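Local coordinates for protein OLD nuclease (Thermus scotoductus, PDB 6P74) that degrades linear and supercoiled double-stranded DNA in the 5'-to-3' direction with divalent metal ions and has a DNA-stimulated ATPase activity, at residues Ile70-Phe76 / Thr88-Cys94; Gln287-Tyr291 / Ser311-Asp316. All blocks are in the same frame, centred on the assembly; numbering follows the deposited sequence.

Both contacts lie in the ATPase domain, not in the Toprim nuclease domain. Contact 1 pairs two strands of the antiparallel sheet in the N-terminal part of the ATPase domain. Contact 2 joins helix 284-299 to the loop after strand 304-308, in the C-terminal part. They follow one another in sequence and do not touch: their centres are 30 Å apart and their nearest atoms about 20 Å. Helix 34-45, which starts with Lys34 and Thr35 of the P-loop, covers the Ile72 and Val74 face of contact 1, and the side chain of Ser311 in contact 2 is about 10 Å from that of Lys34, an inferred ATP-binding residue.

Contact 1 of 2, residues Ile70-Phe76 / Thr88-Cys94; sequences IEITVHF and TAFRLTC
Strand 70-76 and segment 88-94 of strand 85-97 run antiparallel, with segment axes 4.5 Å apart at closest approach and N-to-C directions at 170°. Both are extended. Thr88 departs from this, with phi/psi of -124/8, and forms a classic beta bulge with Ala89 opposite Leu108 of strand 100-109. Thr88 O accepts from Phe76 N at 2.9 Å. A water joins Thr88 OG1 (2.8 Å) to His75 ND1 (2.6 Å), while His75 NE2 bonds Gln6. Ala89 forms a non-hydrogen-bonded pair with His75, CA-CA 4.1 Å. Ala89 CB lies over the face of the His75 ring, 4.0 Å from its centroid, a CH-pi contact. Phe90 and Val74 form a hydrogen-bonded pair: Val74 N to Phe90 O and Phe90 N to Val74 O are both 2.9 Å. The Phe76 ring (chi1 p) turns its edge to the face of the Phe90 ring (chi1 m), centroids 5.1 Å apart and planes at 64°. Arg91 pairs with Thr73 without hydrogen bonds, CA-CA 4.2 Å. Arg91 NE makes a long, charge-only salt bridge to Glu71 OE2 at 3.7 Å, and its NH1 meets Glu106. Leu92 N bonds Ile72 O at 2.7 Å, and Ile72 N bonds Leu92 O at 2.8 Å. Thr93 lies opposite Glu71, CA-CA 4.6 Å. Cys94 closes the ladder: Cys94 N to Ile70 O and Cys94 O to Ile70 N are both 2.9 Å. Ile70, Ile72, Val74, Phe90, Leu92 and Cys94 share the face whose centre packs on helix 34-45. Flanked by strands 2-10 and 100-109, this is the regular ladder of the antiparallel beta-subdomain of an ABC-type ATPase.

Contact 2 of 2, residues Gln287-Tyr291 / Ser311-Asp316; sequences QRYFY and SPIFAD. With SO4 (sulfate ion), chain J.
Tyr291 and Phe314 each set an aliphatic carbon over the other's ring, a reciprocal pair of CH-pi contacts. Here, in the P-loop ATPase core, helix 284-299 packs on the loop after strand 304-308. Tyr291 CB sits 4.2 Å from the Phe314 ring centroid, and Phe314 CA sits 4.1 Å from that of Tyr291. The rings of Tyr291 (chi1 t) and Phe314 (chi1 m) also form an offset edge-to-face pair, with the Tyr291 edge toward the Phe314 face, centroids 5.7 Å apart and planes at 70°. Residues 287-291 are regular helix, and 312-314 have helical phi/psi without its regular bonds. The nearest CA pairs are Arg288-Ile313, 6.3 Å, and Tyr291-Phe314, 5.9 Å. Phe290 CD2 approaches Phe314 CZ at 3.9 Å. Ile313 CG1 is 3.7 Å from Arg288 NH1, and Arg288 NH2 donates to sulfate O1 at 2.8 Å. Gln287 NE2 bonds Leu282 O. An ST turn opens segment 311-316: Ser311 OG accepts from Ile313 N at 3.0 Å and donates to Gln287 OE1 at 2.9 Å.

Contact 1 of 2, residues Ile70-Phe76 / Thr88-Cys94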
loop_
_atom_site.group_PDB
_atom_site.type_symbol
_atom_site.label_atom_id
_atom_site.label_comp_id
_atom_site.label_asym_id
_atom_site.label_seq_id
_atom_site.Cartn_x
_atom_site.Cartn_y
_atom_site.Cartn_z
ATOM N N ILE A 70 13.450 9.129 -9.368
ATOM C CA ILE A 70 12.553 9.667 -8.355
ATOM C C ILE A 70 13.288 10.723 -7.535
ATOM O O ILE A 70 14.427 10.511 -7.098
ATOM C CB ILE A 70 12.025 8.533 -7.465
ATOM C CG1 ILE A 70 11.147 7.589 -8.294
ATOM C CG2 ILE A 70 11.283 9.103 -6.265
ATOM C CD1 ILE A 70 10.842 6.249 -7.618
ATOM N N GLU A 71 12.635 11.865 -7.316
ATOM C CA GLU A 71 13.213 12.977 -6.561
ATOM C C GLU A 71 12.146 13.574 -5.652
ATOM O O GLU A 71 11.149 14.103 -6.142
ATOM C CB GLU A 71 13.741 14.059 -7.502
ATOM C CG GLU A 71 15.222 14.123 -7.685
ATOM C CD GLU A 71 15.623 15.367 -8.457
ATOM O OE1 GLU A 71 15.772 15.291 -9.697
ATOM O OE2 GLU A 71 15.757 16.432 -7.820
ATOM N N ILE A 72 12.361 13.528 -4.341
ATOM C CA ILE A 72 11.474 14.193 -3.395
ATOM C C ILE A 72 12.298 15.166 -2.560
ATOM O O ILE A 72 13.231 14.759 -1.858
ATOM C CB ILE A 72 10.735 13.191 -2.502
ATOM C CG1 ILE A 72 9.982 12.185 -3.365
ATOM C CG2 ILE A 72 9.773 13.928 -1.618
ATOM C CD1 ILE A 72 9.601 10.932 -2.641
ATOM N N THR A 73 11.940 16.447 -2.620
ATOM C CA THR A 73 12.635 17.494 -1.879
ATOM C C THR A 73 11.671 18.118 -0.875
ATOM O O THR A 73 10.607 18.613 -1.261
ATOM C CB THR A 73 13.186 18.561 -2.835
ATOM O OG1 THR A 73 14.047 17.954 -3.804
ATOM C CG2 THR A 73 13.966 19.613 -2.068
ATOM N N VAL A 74 12.035 18.107 0.406
ATOM C CA VAL A 74 11.226 18.745 1.440
ATOM C C VAL A 74 12.008 19.912 2.026
ATOM O O VAL A 74 13.136 19.737 2.495
ATOM C CB VAL A 74 10.821 17.760 2.541
ATOM C CG1 VAL A 74 9.791 18.404 3.432
ATOM C CG2 VAL A 74 10.281 16.492 1.931
ATOM N N HIS A 75 11.411 21.099 1.999
ATOM C CA HIS A 75 12.005 22.305 2.554
ATOM C C HIS A 75 11.376 22.632 3.901
ATOM O O HIS A 75 10.187 22.394 4.127
ATOM C CB HIS A 75 11.814 23.501 1.626
ATOM C CG HIS A 75 12.324 23.289 0.238
ATOM N ND1 HIS A 75 13.379 24.007 -0.285
ATOM C CD2 HIS A 75 11.904 22.462 -0.749
ATOM C CE1 HIS A 75 13.587 23.631 -1.534
ATOM N NE2 HIS A 75 12.707 22.694 -1.840
ATOM N N PHE A 76 12.179 23.201 4.797
ATOM C CA PHE A 76 11.665 23.510 6.119
ATOM C C PHE A 76 12.337 24.759 6.674
ATOM O O PHE A 76 13.297 25.289 6.115
ATOM C CB PHE A 76 11.849 22.326 7.060
ATOM C CG PHE A 76 13.263 21.845 7.136
ATOM C CD1 PHE A 76 14.206 22.546 7.866
ATOM C CD2 PHE A 76 13.654 20.700 6.472
ATOM C CE1 PHE A 76 15.506 22.113 7.933
ATOM C CE2 PHE A 76 14.943 20.263 6.535
ATOM C CZ PHE A 76 15.874 20.971 7.271
ATOM N N THR A 88 18.384 23.658 5.027
ATOM C CA THR A 88 16.989 24.079 4.944
ATOM C C THR A 88 16.122 23.112 4.142
ATOM O O THR A 88 14.954 23.424 3.874
ATOM C CB THR A 88 16.892 25.492 4.348
ATOM O OG1 THR A 88 17.126 25.442 2.935
ATOM C CG2 THR A 88 17.933 26.416 4.986
ATOM N N ALA A 89 16.649 21.951 3.756
ATOM C CA ALA A 89 15.860 21.015 2.964
ATOM C C ALA A 89 16.619 19.707 2.831
ATOM O O ALA A 89 17.840 19.663 2.966
ATOM C CB ALA A 89 15.534 21.575 1.575
ATOM N N PHE A 90 15.867 18.642 2.570
ATOM C CA PHE A 90 16.397 17.327 2.261
ATOM C C PHE A 90 15.915 16.924 0.878
ATOM O O PHE A 90 14.779 17.232 0.504
ATOM C CB PHE A 90 15.932 16.295 3.277
ATOM C CG PHE A 90 16.265 16.636 4.685
ATOM C CD1 PHE A 90 17.453 17.292 4.995
ATOM C CD2 PHE A 90 15.420 16.261 5.713
ATOM C CE1 PHE A 90 17.780 17.589 6.306
ATOM C CE2 PHE A 90 15.740 16.548 7.038
ATOM C CZ PHE A 90 16.910 17.218 7.334
ATOM N N ARG A 91 16.774 16.243 0.113
ATOM C CA ARG A 91 16.413 15.748 -1.214
ATOM C C ARG A 91 16.658 14.249 -1.270
ATOM O O ARG A 91 17.804 13.802 -1.150
ATOM C CB ARG A 91 17.188 16.439 -2.337
ATOM C CG ARG A 91 16.704 15.970 -3.696
ATOM C CD ARG A 91 17.714 16.160 -4.794
ATOM N NE ARG A 91 17.933 17.567 -5.095
ATOM C CZ ARG A 91 19.132 18.142 -5.123
ATOM N NH1 ARG A 91 20.222 17.419 -4.878
ATOM N NH2 ARG A 91 19.244 19.434 -5.410
ATOM N N LEU A 92 15.582 13.481 -1.462
ATOM C CA LEU A 92 15.655 12.029 -1.530
ATOM C C LEU A 92 15.588 11.623 -2.994
ATOM O O LEU A 92 14.628 11.966 -3.695
ATOM C CB LEU A 92 14.528 11.372 -0.729
ATOM C CG LEU A 92 14.515 9.835 -0.693
ATOM C CD1 LEU A 92 15.754 9.308 -0.026
ATOM C CD2 LEU A 92 13.274 9.307 0.025
ATOM N N THR A 93 16.614 10.921 -3.459
ATOM C CA THR A 93 16.679 10.475 -4.840
ATOM C C THR A 93 16.713 8.957 -4.866
ATOM O O THR A 93 17.374 8.327 -4.037
ATOM C CB THR A 93 17.914 11.037 -5.566
ATOM O OG1 THR A 93 17.960 12.464 -5.432
ATOM C CG2 THR A 93 17.860 10.683 -7.040
ATOM N N CYS A 94 15.988 8.368 -5.813
ATOM C CA CYS A 94 16.092 6.938 -6.085
ATOM C C CYS A 94 16.196 6.753 -7.589
ATOM O O CYS A 94 15.240 7.040 -8.318
ATOM C CB CYS A 94 14.901 6.168 -5.524
ATOM S SG CYS A 94 15.003 4.391 -5.848
HETATM O O HOH W 1 15.088 25.508 0.948
#

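Contact 2 of 2, residues Gln287-Tyr291 / Ser311-Asp316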
loop_
_atom_site.group_PDB
_atom_site.type_symbol
_atom_site.label_atom_id
_atom_site.label_comp_id
_atom_site.label_asym_id
_atom_site.label_seq_id
_atom_site.Cartn_x
_atom_site.Cartn_y
_atom_site.Cartn_z
ATOM N N GLN A 287 -16.423 16.067 13.782
ATOM C CA GLN A 287 -15.512 16.610 12.790
ATOM C C GLN A 287 -15.365 18.102 12.976
ATOM O O GLN A 287 -14.264 18.652 12.844
ATOM C CB GLN A 287 -16.010 16.290 11.387
ATOM C CG GLN A 287 -16.089 14.800 11.057
ATOM C CD GLN A 287 -16.720 14.597 9.687
ATOM O OE1 GLN A 287 -16.500 15.393 8.774
ATOM N NE2 GLN A 287 -17.531 13.558 9.551
ATOM N N ARG A 288 -16.458 18.768 13.327
ATOM C CA ARG A 288 -16.378 20.192 13.597
ATOM C C ARG A 288 -15.530 20.458 14.824
ATOM O O ARG A 288 -14.715 21.384 14.837
ATOM C CB ARG A 288 -17.779 20.778 13.755
ATOM C CG ARG A 288 -18.379 21.194 12.429
ATOM C CD ARG A 288 -19.796 21.818 12.547
ATOM N NE ARG A 288 -20.838 20.858 12.176
ATOM C CZ ARG A 288 -21.292 20.668 10.936
ATOM N NH1 ARG A 288 -20.828 21.392 9.910
ATOM N NH2 ARG A 288 -22.229 19.753 10.726
ATOM N N TYR A 289 -15.698 19.645 15.862
ATOM C CA TYR A 289 -14.890 19.818 17.061
ATOM C C TYR A 289 -13.403 19.585 16.758
ATOM O O TYR A 289 -12.548 20.389 17.130
ATOM C CB TYR A 289 -15.422 18.877 18.153
ATOM C CG TYR A 289 -14.680 18.957 19.451
ATOM C CD1 TYR A 289 -13.489 18.290 19.613
ATOM C CD2 TYR A 289 -15.173 19.697 20.516
ATOM C CE1 TYR A 289 -12.791 18.356 20.786
ATOM C CE2 TYR A 289 -14.480 19.769 21.710
ATOM C CZ TYR A 289 -13.278 19.094 21.828
ATOM O OH TYR A 289 -12.540 19.137 22.989
ATOM N N PHE A 290 -13.086 18.518 16.023
ATOM C CA PHE A 290 -11.699 18.210 15.687
ATOM C C PHE A 290 -11.066 19.324 14.842
ATOM O O PHE A 290 -9.956 19.796 15.135
ATOM C CB PHE A 290 -11.658 16.854 14.969
ATOM C CG PHE A 290 -10.297 16.209 14.918
ATOM C CD1 PHE A 290 -9.283 16.594 15.796
ATOM C CD2 PHE A 290 -10.031 15.213 13.987
ATOM C CE1 PHE A 290 -8.032 15.998 15.730
ATOM C CE2 PHE A 290 -8.783 14.606 13.926
ATOM C CZ PHE A 290 -7.781 15.002 14.787
ATOM N N TYR A 291 -11.761 19.761 13.789
ATOM C CA TYR A 291 -11.236 20.825 12.938
ATOM C C TYR A 291 -10.944 22.090 13.741
ATOM O O TYR A 291 -9.878 22.697 13.597
ATOM C CB TYR A 291 -12.215 21.127 11.802
ATOM C CG TYR A 291 -11.755 22.219 10.847
ATOM C CD1 TYR A 291 -10.589 22.083 10.111
ATOM C CD2 TYR A 291 -12.500 23.382 10.677
ATOM C CE1 TYR A 291 -10.161 23.085 9.233
ATOM C CE2 TYR A 291 -12.085 24.381 9.798
ATOM C CZ TYR A 291 -10.919 24.221 9.079
ATOM O OH TYR A 291 -10.512 25.209 8.208
ATOM N N SER A 311 -13.893 15.962 3.363
ATOM C CA SER A 311 -14.957 16.552 4.153
ATOM C C SER A 311 -14.983 18.049 3.956
ATOM O O SER A 311 -13.942 18.699 4.100
ATOM C CB SER A 311 -14.762 16.241 5.631
ATOM O OG SER A 311 -15.682 16.979 6.426
ATOM N N PRO A 312 -16.132 18.644 3.634
ATOM C CA PRO A 312 -16.207 20.111 3.618
ATOM C C PRO A 312 -16.040 20.742 5.001
ATOM O O PRO A 312 -15.972 21.973 5.107
ATOM C CB PRO A 312 -17.598 20.390 3.032
ATOM C CG PRO A 312 -18.385 19.145 3.293
ATOM C CD PRO A 312 -17.400 18.002 3.262
ATOM N N ILE A 313 -16.003 19.957 6.066
ATOM C CA ILE A 313 -15.811 20.565 7.371
ATOM C C ILE A 313 -14.340 20.884 7.594
ATOM O O ILE A 313 -14.015 21.903 8.208
ATOM C CB ILE A 313 -16.402 19.652 8.456
ATOM C CG1 ILE A 313 -17.939 19.667 8.353
ATOM C CG2 ILE A 313 -15.942 20.072 9.833
ATOM C CD1 ILE A 313 -18.581 18.333 8.753
ATOM N N PHE A 314 -13.437 20.072 7.040
ATOM C CA PHE A 314 -11.996 20.293 7.137
ATOM C C PHE A 314 -11.424 21.120 5.987
ATOM O O PHE A 314 -10.228 21.447 6.001
ATOM C CB PHE A 314 -11.263 18.947 7.207
ATOM C CG PHE A 314 -11.463 18.212 8.497
ATOM C CD1 PHE A 314 -12.566 17.383 8.679
ATOM C CD2 PHE A 314 -10.550 18.351 9.536
ATOM C CE1 PHE A 314 -12.756 16.714 9.878
ATOM C CE2 PHE A 314 -10.725 17.679 10.739
ATOM C CZ PHE A 314 -11.827 16.857 10.910
ATOM N N ALA A 315 -12.218 21.463 4.985
ATOM C CA ALA A 315 -11.710 22.239 3.857
ATOM C C ALA A 315 -12.552 23.508 3.800
ATOM O O ALA A 315 -13.580 23.553 3.121
ATOM C CB ALA A 315 -11.752 21.440 2.580
ATOM N N ASP A 316 -12.104 24.529 4.531
ATOM C CA ASP A 316 -12.862 25.756 4.753
ATOM C C ASP A 316 -12.502 26.788 3.693
ATOM O O ASP A 316 -11.331 27.169 3.575
ATOM C CB ASP A 316 -12.561 26.309 6.143
ATOM C CG ASP A 316 -13.637 27.230 6.642
ATOM O OD1 ASP A 316 -13.960 28.228 5.943
ATOM O OD2 ASP A 316 -14.172 26.935 7.737
HETATM S S SO4 J . -25.253 17.690 12.155
HETATM O O1 SO4 J . -23.957 18.316 12.403
HETATM O O2 SO4 J . -26.316 18.681 12.307
HETATM O O3 SO4 J . -25.464 16.614 13.115
HETATM O O4 SO4 J . -25.271 17.135 10.805
#